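Local coordinates for protein putative pyrroline carboxylate reductase (Streptococcus pyogenes, PDB 2AHR) that probably catalyses the NAD(P)H-dependent reduction of 1-pyrroline-5-carboxylate to L-proline, the last step of proline biosynthesis, at residues Q134-Q137 with A138-D142; T228-A231 with G232-E235; L239-T242 with A243-S247. All coordinates share one frame; numbering follows the deposited sequence.

Contact 1 (Q134-Q137 with A138-D142); sequences QELQ and ARVRD
Leu136 and Val140 make the tight side of this first part of helix 134-145, the helix of the beta-alpha-beta unit that links strands 122-128 and 148-152 at the edge of the Rossmann-type sheet. Both side chains are buried. Leu136 CD1 approaches Val140 CG2 at 4.3 Å; in Val140, chi1 of 174° sends CG1 anti to the backbone N, which leaves CG2 beside that N and 3.4 Å from Leu136 O. Beyond the helix, Leu136 packs on Pro85 and Pro107, while Val140 meets Leu126 of strand 122-128. Four i to i+4 backbone bonds hold the turns, the shortest from Arg141 N to Gln137 O at 2.7 Å.

The outer side is looser. Glu135 and Arg139 are exposed, and Glu135 OE1 stays 5.8 Å from Arg139 NH1, too far for a salt bridge. Arg139 bends at chi3 (54°) and folds back toward Leu136. On the other flank of Leu136 and Val140, Gln137 and Arg141 slant across each other, with amide and guanidinium planes 50° apart and Gln137 CG 3.8 Å from Arg141 NH2. Leu136 CD1 lies over one face of the Arg139 guanidinium, offset toward its rim and 3.5 Å from NH2.

Contact 2 (T228-A231 with G232-E235); sequences TTIA and GLME
Ile230 and Met234, a selenomethionine in the model, lie side by side one turn apart and point the same way, with Ile230 CD1 3.8 Å from Met234 CE. The isoleucine reaches forward because CG1 stands anti to the backbone N (chi1 -169°), while the selenomethionine chain bends at chi2 and again at chi3, bringing its methyl back to that of Ile230. Leu233 comes in at a slant: its CD2 meets the same Ile230 CD1 at 4.1 Å, so one methyl serves both neighbours. Below these tips, Leu233 CB sits 3.4 Å from Thr229 O, and Met234 CB and CG lie against Ile230 O.

The three belong to the first turns of helix 228-239, in the all-helical dimerisation region of the pyrroline-5-carboxylate reductase family. The backbone bonds of this helix run i to i+4, among them Met234 N to Ile230 O at 3.0 Å with an N-H...O angle of 171°. Leu233 also packs on Ile219 of helix 215-222, whereas Ile230 and Met234 both touch Lys185 of a third subunit.

The polar side chains turn to a second subunit: Thr228 OG1 and Thr229 OG1 each bond Ser167 OG there, and Glu235 OE2 bonds its Ser247 OG as well as forming a salt bridge with Arg238 of its own chain. The side chain of Thr229 lies about 6 Å from a bound NADP.

Contact 3 (L239-T242 with A243-S247); sequences LGLT and ATVSS
Thr244 grips Gly240 O twice, once through its backbone N at 2.8 Å and once through its hydroxyl, OG1, at 2.9 Å. The two donors approach differently: the amide lies nearly along the C=O axis, while OG1 stands above the carbonyl plane, 44° out of it. The hydroxyl can reach back because chi1 of -70° sets OG1 beside the backbone N of its own residue. Thr244 CB, placed by the backbone, lies 3.2 Å from the same oxygen.

Next along the turn, Val245 N bonds Leu241 O at 3.0 Å and Ser246 N bonds Thr242 O at 3.1 Å. Val245 CG2 leans over Leu241 O at 3.3 Å and faces Leu241 CG more loosely, at 4.4 Å.

What places the doubly held carbonyl is the backbone of Gly240. With positive phi (77°) it ends helix 228-239 in a Schellman motif and at the same time occupies the N-cap position of helix 241-258, so a single glycine joins these two consecutive helices of the dimerisation region.

Further out, other subunits cover the junction. Thr244 packs on Leu239 of a second subunit, and Leu239 packs in turn on that subunit's Thr244. Val245 touches its Leu179. A fourth subunit supplies Glu237 against Thr242 and Met234 against Ser246.

In the fold
From the N terminus the chain first builds the Rossmann-type part, where contact 1 lies on helix 134-145, between strands 122-128 and 148-152. It then passes through the long helices 158-185 and 190-210 and helix 215-222 before reaching contact 2 on helix 228-239 and, directly after it, contact 3 at the start of helix 241-258. All three come in series; each closes only a helical turn, and none nests in or crosses another. Contacts 2 and 3 have centres 16 Å apart, and both touch the second subunit. Contact 1 lies on the opposite side of the chain's centre, 48 Å from contact 2 between centres, and touches no other subunit.

Contact 1 (Q134-Q137 with A138-D142)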
loop_
_atom_site.group_PDB
_atom_site.type_symbol
_atom_site.label_atom_id
_atom_site.label_comp_id
_atom_site.label_asym_id
_atom_site.label_seq_id
_atom_site.Cartn_x
_atom_site.Cartn_y
_atom_site.Cartn_z
ATOM N N GLN E 134 37.231 18.297 35.537
ATOM C CA GLN E 134 38.108 17.893 34.425
ATOM C C GLN E 134 38.827 16.587 34.714
ATOM O O GLN E 134 38.909 15.722 33.849
ATOM C CB GLN E 134 39.189 18.947 34.154
ATOM C CG GLN E 134 38.686 20.368 33.960
ATOM C CD GLN E 134 38.130 20.614 32.570
ATOM O OE1 GLN E 134 37.137 20.001 32.168
ATOM N NE2 GLN E 134 38.763 21.525 31.831
ATOM N N GLU E 135 39.360 16.465 35.924
ATOM C CA GLU E 135 40.163 15.314 36.301
ATOM C C GLU E 135 39.316 14.054 36.394
ATOM O O GLU E 135 39.734 12.986 35.951
ATOM C CB GLU E 135 40.898 15.584 37.618
ATOM C CG GLU E 135 41.832 16.795 37.554
ATOM C CD GLU E 135 42.866 16.812 38.664
ATOM O OE1 GLU E 135 42.482 16.690 39.848
ATOM O OE2 GLU E 135 44.070 16.958 38.349
ATOM N N LEU E 136 38.124 14.192 36.965
ATOM C CA LEU E 136 37.199 13.075 37.099
ATOM C C LEU E 136 36.696 12.598 35.731
ATOM O O LEU E 136 36.602 11.397 35.500
ATOM C CB LEU E 136 36.016 13.420 38.011
ATOM C CG LEU E 136 34.979 12.300 38.219
ATOM C CD1 LEU E 136 35.605 11.031 38.767
ATOM C CD2 LEU E 136 33.806 12.742 39.093
ATOM N N GLN E 137 36.383 13.536 34.835
ATOM C CA GLN E 137 35.926 13.179 33.491
ATOM C C GLN E 137 37.024 12.410 32.753
ATOM O O GLN E 137 36.752 11.395 32.100
ATOM C CB GLN E 137 35.450 14.416 32.707
ATOM C CG GLN E 137 34.921 14.099 31.301
ATOM C CD GLN E 137 33.588 14.756 30.973
ATOM O OE1 GLN E 137 32.858 15.193 31.862
ATOM N NE2 GLN E 137 33.254 14.811 29.684
ATOM N N ALA E 138 38.264 12.883 32.905
ATOM C CA ALA E 138 39.452 12.248 32.320
ATOM C C ALA E 138 39.702 10.842 32.883
ATOM O O ALA E 138 40.078 9.926 32.137
ATOM C CB ALA E 138 40.676 13.136 32.519
ATOM N N ARG E 139 39.481 10.672 34.184
ATOM C CA ARG E 139 39.589 9.353 34.817
ATOM C C ARG E 139 38.537 8.378 34.287
ATOM O O ARG E 139 38.824 7.200 34.059
ATOM C CB ARG E 139 39.495 9.465 36.339
ATOM C CG ARG E 139 40.855 9.463 37.044
ATOM C CD ARG E 139 40.830 10.214 38.363
ATOM N NE ARG E 139 39.797 9.754 39.290
ATOM C CZ ARG E 139 39.124 10.551 40.126
ATOM N NH1 ARG E 139 39.346 11.865 40.146
ATOM N NH2 ARG E 139 38.205 10.035 40.940
ATOM N N VAL E 140 37.323 8.881 34.084
ATOM C CA VAL E 140 36.242 8.072 33.532
ATOM C C VAL E 140 36.459 7.815 32.029
ATOM O O VAL E 140 36.185 6.719 31.557
ATOM C CB VAL E 140 34.851 8.671 33.849
ATOM C CG1 VAL E 140 33.730 7.898 33.128
ATOM C CG2 VAL E 140 34.611 8.669 35.362
ATOM N N ARG E 141 36.984 8.804 31.308
ATOM C CA ARG E 141 37.373 8.614 29.926
ATOM C C ARG E 141 38.422 7.494 29.781
ATOM O O ARG E 141 38.395 6.742 28.810
ATOM C CB ARG E 141 37.874 9.917 29.298
ATOM C CG ARG E 141 38.108 9.803 27.787
ATOM C CD ARG E 141 38.671 11.073 27.163
ATOM N NE ARG E 141 37.832 12.236 27.436
ATOM C CZ ARG E 141 38.181 13.266 28.210
ATOM N NH1 ARG E 141 39.377 13.303 28.792
ATOM N NH2 ARG E 141 37.330 14.276 28.396
ATOM N N ASP E 142 39.332 7.379 30.750
ATOM C CA ASP E 142 40.269 6.260 30.799
ATOM C C ASP E 142 39.556 4.916 30.880
ATOM O O ASP E 142 39.985 3.945 30.245
ATOM C CB ASP E 142 41.219 6.388 31.997
ATOM C CG ASP E 142 42.281 7.429 31.777
ATOM O OD1 ASP E 142 42.699 7.593 30.616
ATOM O OD2 ASP E 142 42.700 8.083 32.768
#

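Contact 2 (T228-A231 with G232-E235)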
loop_
_atom_site.group_PDB
_atom_site.type_symbol
_atom_site.label_atom_id
_atom_site.label_comp_id
_atom_site.label_asym_id
_atom_site.label_seq_id
_atom_site.Cartn_x
_atom_site.Cartn_y
_atom_site.Cartn_z
ATOM N N THR E 228 24.861 -4.502 -12.705
ATOM C CA THR E 228 24.061 -5.239 -11.759
ATOM C C THR E 228 23.807 -4.403 -10.504
ATOM O O THR E 228 22.736 -4.493 -9.889
ATOM C CB THR E 228 24.739 -6.570 -11.353
ATOM O OG1 THR E 228 25.897 -6.285 -10.560
ATOM C CG2 THR E 228 25.152 -7.373 -12.576
ATOM N N THR E 229 24.767 -3.556 -10.137
ATOM C CA THR E 229 24.644 -2.830 -8.854
ATOM C C THR E 229 23.564 -1.744 -8.886
ATOM O O THR E 229 22.762 -1.648 -7.956
ATOM C CB THR E 229 25.995 -2.277 -8.388
ATOM O OG1 THR E 229 26.887 -3.386 -8.180
ATOM C CG2 THR E 229 25.840 -1.524 -7.083
ATOM N N ILE E 230 23.539 -0.940 -9.955
ATOM C CA ILE E 230 22.461 0.033 -10.139
ATOM C C ILE E 230 21.060 -0.622 -10.175
ATOM O O ILE E 230 20.094 -0.052 -9.683
ATOM C CB ILE E 230 22.707 0.963 -11.365
ATOM C CG1 ILE E 230 21.709 2.140 -11.381
ATOM C CG2 ILE E 230 22.742 0.155 -12.686
ATOM C CD1 ILE E 230 21.834 3.143 -10.161
ATOM N N ALA E 231 20.946 -1.820 -10.742
ATOM C CA ALA E 231 19.661 -2.546 -10.706
ATOM C C ALA E 231 19.224 -2.784 -9.248
ATOM O O ALA E 231 18.098 -2.435 -8.867
ATOM C CB ALA E 231 19.761 -3.862 -11.458
ATOM N N GLY E 232 20.114 -3.365 -8.437
ATOM C CA GLY E 232 19.824 -3.594 -7.015
ATOM C C GLY E 232 19.585 -2.317 -6.214
ATOM O O GLY E 232 18.715 -2.278 -5.339
ATOM N N LEU E 233 20.333 -1.263 -6.531
ATOM C CA LEU E 233 20.199 0.011 -5.832
ATOM C C LEU E 233 18.838 0.678 -6.053
ATOM O O LEU E 233 18.234 1.191 -5.095
ATOM C CB LEU E 233 21.345 0.972 -6.216
ATOM C CG LEU E 233 21.480 2.236 -5.352
ATOM C CD1 LEU E 233 22.227 1.936 -4.040
ATOM C CD2 LEU E 233 22.234 3.374 -6.107
HETATM N N MSE E 234 18.363 0.699 -7.301
HETATM C CA MSE E 234 17.023 1.222 -7.606
HETATM C C MSE E 234 15.910 0.366 -6.988
HETATM O O MSE E 234 14.829 0.872 -6.701
HETATM C CB MSE E 234 16.795 1.361 -9.107
HETATM C CG MSE E 234 17.474 2.577 -9.770
HETATM SE SE MSE E 234 17.319 4.214 -8.950
HETATM C CE MSE E 234 18.760 3.977 -8.122
ATOM N N GLU E 235 16.172 -0.920 -6.773
ATOM C CA GLU E 235 15.220 -1.748 -6.031
ATOM C C GLU E 235 15.199 -1.343 -4.547
ATOM O O GLU E 235 14.142 -1.314 -3.934
ATOM C CB GLU E 235 15.496 -3.250 -6.238
ATOM C CG GLU E 235 14.542 -4.221 -5.495
ATOM C CD GLU E 235 13.133 -4.314 -6.102
ATOM O OE1 GLU E 235 12.790 -3.472 -6.966
ATOM O OE2 GLU E 235 12.357 -5.246 -5.701
#

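Contact 3 (L239-T242 with A243-S247)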
loop_
_atom_site.group_PDB
_atom_site.type_symbol
_atom_site.label_atom_id
_atom_site.label_comp_id
_atom_site.label_asym_id
_atom_site.label_seq_id
_atom_site.Cartn_x
_atom_site.Cartn_y
_atom_site.Cartn_z
ATOM N N LEU E 239 11.753 0.134 -2.767
ATOM C CA LEU E 239 11.188 -0.423 -1.547
ATOM C C LEU E 239 11.451 0.445 -0.290
ATOM O O LEU E 239 10.967 0.132 0.804
ATOM C CB LEU E 239 11.607 -1.906 -1.371
ATOM C CG LEU E 239 11.064 -2.908 -2.417
ATOM C CD1 LEU E 239 11.714 -4.296 -2.349
ATOM C CD2 LEU E 239 9.528 -3.062 -2.335
ATOM N N GLY E 240 12.191 1.542 -0.442
ATOM C CA GLY E 240 12.379 2.505 0.654
ATOM C C GLY E 240 13.353 2.122 1.761
ATOM O O GLY E 240 13.065 2.308 2.955
ATOM N N LEU E 241 14.517 1.589 1.390
ATOM C CA LEU E 241 15.533 1.236 2.394
ATOM C C LEU E 241 15.907 2.414 3.319
ATOM O O LEU E 241 15.949 2.270 4.540
ATOM C CB LEU E 241 16.800 0.679 1.731
ATOM C CG LEU E 241 17.841 0.435 2.826
ATOM C CD1 LEU E 241 17.891 -1.032 3.239
ATOM C CD2 LEU E 241 19.185 0.958 2.465
ATOM N N THR E 242 16.209 3.573 2.728
ATOM C CA THR E 242 16.603 4.733 3.510
ATOM C C THR E 242 15.498 5.191 4.469
ATOM O O THR E 242 15.757 5.409 5.646
ATOM C CB THR E 242 17.009 5.901 2.596
ATOM O OG1 THR E 242 18.141 5.503 1.816
ATOM C CG2 THR E 242 17.327 7.150 3.404
ATOM N N ALA E 243 14.287 5.370 3.954
ATOM C CA ALA E 243 13.116 5.700 4.801
ATOM C C ALA E 243 12.910 4.675 5.909
ATOM O O ALA E 243 12.576 5.023 7.037
ATOM C CB ALA E 243 11.857 5.786 3.950
ATOM N N THR E 244 13.090 3.406 5.577
ATOM C CA THR E 244 12.933 2.329 6.567
ATOM C C THR E 244 13.908 2.475 7.750
ATOM O O THR E 244 13.500 2.437 8.929
ATOM C CB THR E 244 13.090 0.966 5.909
ATOM O OG1 THR E 244 11.958 0.735 5.070
ATOM C CG2 THR E 244 13.191 -0.201 6.959
ATOM N N VAL E 245 15.188 2.674 7.430
ATOM C CA VAL E 245 16.218 2.776 8.465
ATOM C C VAL E 245 15.955 4.005 9.366
ATOM O O VAL E 245 15.988 3.944 10.614
ATOM C CB VAL E 245 17.628 2.830 7.808
ATOM C CG1 VAL E 245 18.704 3.143 8.848
ATOM C CG2 VAL E 245 17.923 1.500 7.112
ATOM N N SER E 246 15.657 5.115 8.702
ATOM C CA SER E 246 15.463 6.382 9.360
ATOM C C SER E 246 14.218 6.354 10.256
ATOM O O SER E 246 14.212 6.888 11.358
ATOM C CB SER E 246 15.265 7.455 8.278
ATOM O OG SER E 246 14.804 8.630 8.916
ATOM N N SER E 247 13.151 5.749 9.755
ATOM C CA SER E 247 11.955 5.563 10.572
ATOM C C SER E 247 12.290 4.722 11.801
ATOM O O SER E 247 11.816 5.017 12.903
ATOM C CB SER E 247 10.833 4.970 9.747
ATOM O OG SER E 247 9.630 4.972 10.487
#